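PDB 2PN2: osmotically inducible protein OsmC from Psychrobacter arcticus, which is not characterised but probably takes part in osmotic-stress and peroxide-detoxification responses, as several OsmC-family relatives do. Local coordinates for residues 25-28 against 29-33. Sequence-based numbering, arbitrary orientation.
Sequences VTYQ and GDLRT
Tyr27 lays its ring over the turn that follows it, and its hydroxyl oxygen takes the backbone N-H of Leu31 (OH to N 3.1 Å, bent to 146° at the hydrogen). With CG anti to the backbone N (chi1 -178°), the ring runs on past Gly29, whose N sits 3.5 Å above one ring face, offset toward the rim. Leu31 CD2 also packs on the Tyr27 OH. One residue on, Gln28 N donates to Arg32 O at 2.9 Å, nearly straight at 162°, while Arg32 N turns back to Gly29 O. The two backbone bonds close a beta hairpin, its type I' turn running from Gly29 to Arg32, between strands 23-29 and 32-37; the sheet continues into the second subunit through Val25 and Thr26. A leucine in place of Tyr27 would probably leave Leu31 N without this acceptor and cover Gly29 less fully. Further along, Thr33 CA makes a C-H...O contact with Thr26 O at 3.3 Å, and Val25 CG1 packs on Thr33 CB. Thr33 OG1 is hydrogen-bonded to Thr46 OG1 and to Ser71 OG of the second subunit. Gln28 OE1 merely touches Arg32 CD (3.5 Å); the guanidinium turns elsewhere, with NE in a salt bridge to Asp47.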
loop_
_atom_site.group_PDB
_atom_site.type_symbol
_atom_site.label_atom_id
_atom_site.label_comp_id
_atom_site.label_asym_id
_atom_site.label_seq_id
_atom_site.Cartn_x
_atom_site.Cartn_y
_atom_site.Cartn_z
ATOM N N VAL A 25 8.710 -6.813 7.493
ATOM C CA VAL A 25 8.074 -7.781 6.621
ATOM C C VAL A 25 8.870 -9.058 6.642
ATOM O O VAL A 25 10.088 -9.012 6.589
ATOM C CB VAL A 25 7.977 -7.271 5.182
ATOM C CG1 VAL A 25 7.196 -8.276 4.327
ATOM C CG2 VAL A 25 7.294 -5.872 5.172
ATOM N N THR A 26 8.175 -10.192 6.676
ATOM C CA THR A 26 8.826 -11.482 6.657
ATOM C C THR A 26 8.335 -12.266 5.461
ATOM O O THR A 26 7.115 -12.393 5.286
ATOM C CB THR A 26 8.514 -12.240 7.968
ATOM O OG1 THR A 26 8.945 -11.446 9.080
ATOM C CG2 THR A 26 9.226 -13.552 8.010
ATOM N N TYR A 27 9.266 -12.788 4.650
ATOM C CA TYR A 27 8.928 -13.672 3.521
ATOM C C TYR A 27 8.666 -15.069 4.093
ATOM O O TYR A 27 9.575 -15.700 4.657
ATOM C CB TYR A 27 10.026 -13.737 2.441
ATOM C CG TYR A 27 9.616 -14.624 1.273
ATOM C CD1 TYR A 27 8.575 -14.247 0.420
ATOM C CD2 TYR A 27 10.246 -15.838 1.033
ATOM C CE1 TYR A 27 8.161 -15.052 -0.626
ATOM C CE2 TYR A 27 9.849 -16.663 -0.027
ATOM C CZ TYR A 27 8.804 -16.264 -0.860
ATOM O OH TYR A 27 8.410 -17.086 -1.901
ATOM N N GLN A 28 7.438 -15.561 3.925
ATOM C CA GLN A 28 7.037 -16.845 4.526
ATOM C C GLN A 28 7.047 -18.053 3.578
ATOM O O GLN A 28 6.662 -19.135 3.985
ATOM C CB GLN A 28 5.670 -16.656 5.197
ATOM C CG GLN A 28 5.723 -15.595 6.321
ATOM C CD GLN A 28 4.466 -15.558 7.153
ATOM O OE1 GLN A 28 3.365 -15.779 6.644
ATOM N NE2 GLN A 28 4.617 -15.267 8.447
ATOM N N GLY A 29 7.529 -17.879 2.342
ATOM C CA GLY A 29 7.542 -18.953 1.335
ATOM C C GLY A 29 6.225 -18.952 0.579
ATOM O O GLY A 29 5.284 -18.251 0.961
ATOM N N ASP A 30 6.168 -19.691 -0.526
ATOM C CA ASP A 30 4.932 -19.822 -1.334
ATOM C C ASP A 30 4.404 -18.454 -1.838
ATOM O O ASP A 30 3.188 -18.268 -2.005
ATOM C CB ASP A 30 3.837 -20.596 -0.549
ATOM C CG ASP A 30 4.303 -21.968 -0.054
ATOM O OD1 ASP A 30 4.902 -22.732 -0.846
ATOM O OD2 ASP A 30 4.028 -22.304 1.125
ATOM N N LEU A 31 5.335 -17.514 -2.067
ATOM C CA LEU A 31 5.060 -16.140 -2.514
ATOM C C LEU A 31 4.209 -15.302 -1.546
ATOM O O LEU A 31 3.540 -14.336 -1.950
ATOM C CB LEU A 31 4.481 -16.125 -3.936
ATOM C CG LEU A 31 5.312 -16.855 -4.993
ATOM C CD1 LEU A 31 4.639 -16.737 -6.355
ATOM C CD2 LEU A 31 6.750 -16.312 -5.038
ATOM N N ARG A 32 4.299 -15.637 -0.257
ATOM C CA ARG A 32 3.558 -14.966 0.804
ATOM C C ARG A 32 4.464 -14.114 1.676
ATOM O O ARG A 32 5.566 -14.550 2.017
ATOM C CB ARG A 32 2.891 -15.998 1.713
ATOM C CG ARG A 32 2.325 -15.421 3.018
ATOM C CD ARG A 32 1.520 -16.436 3.739
ATOM N NE ARG A 32 0.165 -16.518 3.220
ATOM C CZ ARG A 32 -0.689 -17.509 3.472
ATOM N NH1 ARG A 32 -0.366 -18.571 4.234
ATOM N NH2 ARG A 32 -1.894 -17.444 2.937
ATOM N N THR A 33 3.973 -12.942 2.084
ATOM C CA THR A 33 4.693 -12.089 3.047
ATOM C C THR A 33 3.776 -11.756 4.225
ATOM O O THR A 33 2.565 -11.783 4.087
ATOM C CB THR A 33 5.266 -10.793 2.444
ATOM O OG1 THR A 33 4.255 -9.776 2.346
ATOM C CG2 THR A 33 5.926 -11.054 1.089
#